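PDB 5VOL: putative esterase from Bacteroides intestinalis DSM 17393, which probably hydrolyses ferulic acid esters of arabinoxylan as a calcium-containing carbohydrate esterase of family 1, in the alpha/beta-hydrolase superfamily. Local coordinates for residues V199-R211 with E231-C243. Residues are numbered along the deposited sequence; the frame is centred on the assembly and turned at random.
Sequences VMEADEDRKADLR and EFYQAMRNAGVPC
Arg211 grips the turn that ends helix 226-238 through two backbone carbonyls. Arg211 NE gives a nearly straight bond to Gly240 O (2.8 Å, N-H...O angle 164°); the oxygen lies close to the guanidinium plane, although NE stands above the carbonyl plane. Arg211 NH2 reaches Ala239 O at 3.0 Å along a more bent path (132°), here in the carbonyl plane. That same Ala239 O receives a weak bond from a water that accepts from Lys207 NZ.

The apolar half centres on Val199, whose two methyls divide the work. Val199 CG1, anti to the backbone N (chi1 180°), lies 3.8 Å from Ala235 CB, while Val199 CG2 sits 3.8 Å from Met236 SD and also touches Phe232. Were Val199 an alanine, both gamma methyls would go, and a gap would probably open between helix 195-200 and the Ala235-Met236 face of helix 226-238. Met200, bent at chi2 and chi3, brings its CE to 3.7 Å from Ala235 CB. Nearer the guanidinium, Leu210 CB meets Val241 CG1 at 4.0 Å.

Second-shell bonds fix the grip. Glu204 OE2 takes a bond from Arg211 NH1 (3.1 Å), in the guanidinium plane, within a salt bridge, and Lys207 CB lies over one face of the group. Gly240, at positive phi, ends the helix in a Schellman motif, Gly240 N bonding to Arg237 O and Val241 N to Met236 O. Farther out, Phe232 also packs on helix 140-151 and on Val217 of strand 214-218. Helix 226-238 is the crossover between parallel strands 214-218 and 244-246, and the contact packs it against helices 195-200 and 204-210, which precede strand 214-218. With guanidinium and ammonium groups gathered at a helix C-terminus, the positive charge probably complements the carbonyl end of the helix dipole, and Glu204 would offset part of it.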
# COMPACT_ATOMS: atom_id res chain seq x y z
N VAL C 199 24.36 18.44 -9.80
CA VAL C 199 24.97 17.19 -9.38
C VAL C 199 26.04 16.74 -10.37
O VAL C 199 27.11 16.31 -9.97
CB VAL C 199 23.92 16.06 -9.21
CG1 VAL C 199 24.59 14.75 -8.77
CG2 VAL C 199 22.85 16.51 -8.21
N MET C 200 25.74 16.85 -11.66
CA MET C 200 26.66 16.38 -12.71
C MET C 200 28.03 17.03 -12.64
O MET C 200 29.04 16.39 -12.91
CB MET C 200 26.07 16.64 -14.09
CG MET C 200 24.69 16.09 -14.30
SD MET C 200 24.72 14.82 -15.56
CE MET C 200 25.51 13.50 -14.63
N GLU C 201 28.06 18.31 -12.29
CA GLU C 201 29.30 19.08 -12.26
C GLU C 201 29.95 19.08 -10.88
O GLU C 201 30.92 19.79 -10.64
CB GLU C 201 29.03 20.53 -12.70
CG GLU C 201 28.26 21.33 -11.68
CD GLU C 201 27.77 22.67 -12.21
OE1 GLU C 201 27.94 22.94 -13.42
OE2 GLU C 201 27.21 23.45 -11.40
N ALA C 202 29.41 18.28 -9.97
CA ALA C 202 29.90 18.29 -8.59
C ALA C 202 31.35 17.82 -8.46
O ALA C 202 31.76 16.84 -9.09
CB ALA C 202 29.00 17.41 -7.72
N ASP C 203 32.13 18.51 -7.64
CA ASP C 203 33.43 17.99 -7.22
C ASP C 203 33.26 17.21 -5.92
O ASP C 203 32.14 17.10 -5.41
CB ASP C 203 34.47 19.10 -7.05
CG ASP C 203 34.02 20.18 -6.08
OD1 ASP C 203 33.04 19.97 -5.34
OD2 ASP C 203 34.66 21.25 -6.05
N GLU C 204 34.35 16.69 -5.38
CA GLU C 204 34.26 15.85 -4.20
C GLU C 204 33.69 16.63 -3.00
O GLU C 204 32.90 16.09 -2.22
CB GLU C 204 35.63 15.27 -3.86
CG GLU C 204 35.57 14.16 -2.84
CD GLU C 204 34.54 13.10 -3.20
OE1 GLU C 204 34.48 12.70 -4.39
OE2 GLU C 204 33.77 12.69 -2.30
N ASP C 205 34.05 17.90 -2.87
CA ASP C 205 33.53 18.72 -1.78
C ASP C 205 32.02 18.86 -1.87
O ASP C 205 31.31 18.80 -0.87
CB ASP C 205 34.18 20.11 -1.77
CG ASP C 205 35.62 20.09 -1.29
OD1 ASP C 205 35.98 19.19 -0.51
OD2 ASP C 205 36.39 21.00 -1.70
N ARG C 206 31.52 19.07 -3.09
CA ARG C 206 30.09 19.28 -3.27
C ARG C 206 29.33 17.99 -2.95
O ARG C 206 28.32 18.03 -2.25
CB ARG C 206 29.79 19.74 -4.68
CG ARG C 206 28.31 19.81 -4.98
CD ARG C 206 28.06 20.42 -6.34
NE ARG C 206 28.19 21.87 -6.30
CZ ARG C 206 27.99 22.65 -7.35
NH1 ARG C 206 27.66 22.09 -8.51
NH2 ARG C 206 28.13 23.96 -7.24
N LYS C 207 29.83 16.87 -3.44
CA LYS C 207 29.25 15.56 -3.15
C LYS C 207 29.11 15.31 -1.65
O LYS C 207 28.07 14.83 -1.20
CB LYS C 207 30.08 14.46 -3.79
CG LYS C 207 30.12 14.55 -5.29
CD LYS C 207 30.97 13.44 -5.87
CE LYS C 207 31.07 13.55 -7.37
NZ LYS C 207 32.02 12.51 -7.87
N ALA C 208 30.13 15.66 -0.87
CA ALA C 208 30.08 15.51 0.58
C ALA C 208 28.99 16.38 1.18
O ALA C 208 28.29 15.95 2.11
CB ALA C 208 31.44 15.86 1.21
N ASP C 209 28.85 17.60 0.68
CA ASP C 209 27.78 18.47 1.13
C ASP C 209 26.41 17.87 0.83
O ASP C 209 25.51 17.90 1.66
CB ASP C 209 27.89 19.84 0.47
CG ASP C 209 28.60 20.84 1.34
OD1 ASP C 209 29.29 20.42 2.29
OD2 ASP C 209 28.49 22.06 1.06
N LEU C 210 26.25 17.33 -0.37
CA LEU C 210 24.97 16.75 -0.79
C LEU C 210 24.59 15.52 0.06
O LEU C 210 23.41 15.32 0.36
CB LEU C 210 25.04 16.38 -2.27
CG LEU C 210 25.14 17.59 -3.21
CD1 LEU C 210 25.22 17.15 -4.65
CD2 LEU C 210 23.98 18.55 -3.00
N ARG C 211 25.58 14.73 0.46
CA ARG C 211 25.35 13.56 1.31
C ARG C 211 24.90 13.92 2.73
O ARG C 211 24.45 13.05 3.48
CB ARG C 211 26.61 12.69 1.38
CG ARG C 211 27.10 12.22 0.04
CD ARG C 211 28.46 11.53 0.12
NE ARG C 211 28.86 11.01 -1.18
CZ ARG C 211 30.05 11.21 -1.74
NH1 ARG C 211 30.97 11.92 -1.10
NH2 ARG C 211 30.33 10.70 -2.93
N GLU C 231 17.14 11.45 -14.81
CA GLU C 231 18.50 11.95 -14.97
C GLU C 231 19.05 12.44 -13.64
O GLU C 231 20.23 12.26 -13.34
CB GLU C 231 18.56 13.10 -16.00
CG GLU C 231 18.20 12.72 -17.41
CD GLU C 231 18.11 13.95 -18.31
OE1 GLU C 231 18.89 14.91 -18.09
OE2 GLU C 231 17.26 13.97 -19.21
N PHE C 232 18.22 13.11 -12.86
CA PHE C 232 18.65 13.56 -11.55
C PHE C 232 19.03 12.36 -10.68
O PHE C 232 20.09 12.35 -10.04
CB PHE C 232 17.56 14.37 -10.87
CG PHE C 232 17.88 14.74 -9.45
CD1 PHE C 232 18.60 15.88 -9.16
CD2 PHE C 232 17.47 13.93 -8.41
CE1 PHE C 232 18.90 16.22 -7.85
CE2 PHE C 232 17.76 14.26 -7.10
CZ PHE C 232 18.47 15.41 -6.82
N TYR C 233 18.17 11.35 -10.65
CA TYR C 233 18.45 10.19 -9.81
C TYR C 233 19.72 9.48 -10.27
O TYR C 233 20.60 9.18 -9.46
CB TYR C 233 17.27 9.20 -9.81
CG TYR C 233 17.60 7.98 -8.96
CD1 TYR C 233 17.92 8.12 -7.61
CD2 TYR C 233 17.64 6.71 -9.52
CE1 TYR C 233 18.26 7.03 -6.84
CE2 TYR C 233 17.97 5.61 -8.76
CZ TYR C 233 18.28 5.77 -7.42
OH TYR C 233 18.61 4.68 -6.66
N GLN C 234 19.83 9.23 -11.57
CA GLN C 234 21.03 8.59 -12.12
C GLN C 234 22.30 9.37 -11.75
O GLN C 234 23.29 8.77 -11.32
CB GLN C 234 20.90 8.42 -13.63
CG GLN C 234 19.89 7.32 -14.01
CD GLN C 234 19.62 7.23 -15.50
OE1 GLN C 234 19.60 8.24 -16.21
NE2 GLN C 234 19.38 6.00 -15.98
N ALA C 235 22.26 10.70 -11.87
CA ALA C 235 23.41 11.52 -11.47
C ALA C 235 23.74 11.37 -9.98
O ALA C 235 24.90 11.24 -9.60
CB ALA C 235 23.17 12.99 -11.81
N MET C 236 22.71 11.40 -9.14
CA MET C 236 22.89 11.21 -7.70
C MET C 236 23.53 9.84 -7.39
O MET C 236 24.56 9.76 -6.71
CB MET C 236 21.55 11.33 -6.97
CG MET C 236 20.99 12.75 -6.94
SD MET C 236 21.85 13.79 -5.74
CE MET C 236 20.98 13.37 -4.23
N ARG C 237 22.91 8.78 -7.89
CA ARG C 237 23.39 7.42 -7.67
C ARG C 237 24.82 7.28 -8.17
O ARG C 237 25.69 6.78 -7.45
CB ARG C 237 22.47 6.42 -8.37
CG ARG C 237 22.74 4.96 -8.06
CD ARG C 237 22.12 4.09 -9.14
NE ARG C 237 22.62 4.49 -10.46
CZ ARG C 237 22.03 4.19 -11.61
NH1 ARG C 237 20.93 3.46 -11.64
NH2 ARG C 237 22.57 4.61 -12.75
N ASN C 238 25.08 7.73 -9.39
CA ASN C 238 26.41 7.62 -9.98
C ASN C 238 27.45 8.40 -9.20
O ASN C 238 28.64 8.10 -9.27
CB ASN C 238 26.41 8.08 -11.43
CG ASN C 238 25.59 7.17 -12.33
OD1 ASN C 238 25.31 6.02 -11.98
ND2 ASN C 238 25.21 7.68 -13.50
N ALA C 239 26.99 9.42 -8.48
CA ALA C 239 27.88 10.27 -7.70
C ALA C 239 28.06 9.74 -6.28
O ALA C 239 28.81 10.31 -5.49
CB ALA C 239 27.34 11.69 -7.67
N GLY C 240 27.35 8.66 -5.95
CA GLY C 240 27.44 8.09 -4.61
C GLY C 240 26.77 8.96 -3.56
O GLY C 240 27.25 9.06 -2.43
N VAL C 241 25.67 9.60 -3.95
CA VAL C 241 24.86 10.38 -3.02
C VAL C 241 23.55 9.61 -2.77
O VAL C 241 22.73 9.46 -3.68
CB VAL C 241 24.54 11.79 -3.58
CG1 VAL C 241 23.81 12.62 -2.53
CG2 VAL C 241 25.81 12.49 -4.02
N PRO C 242 23.37 9.10 -1.54
CA PRO C 242 22.17 8.31 -1.24
C PRO C 242 20.88 9.06 -1.53
O PRO C 242 20.73 10.22 -1.14
CB PRO C 242 22.32 8.03 0.26
CG PRO C 242 23.82 7.95 0.46
CD PRO C 242 24.35 9.07 -0.43
N CYS C 243 19.96 8.39 -2.22
CA CYS C 243 18.72 8.99 -2.68
C CYS C 243 17.66 7.90 -2.88
O CYS C 243 17.95 6.89 -3.50
CB CYS C 243 18.96 9.76 -3.99
SG CYS C 243 17.58 10.74 -4.60
O HOH W 1 31.61 9.77 -6.90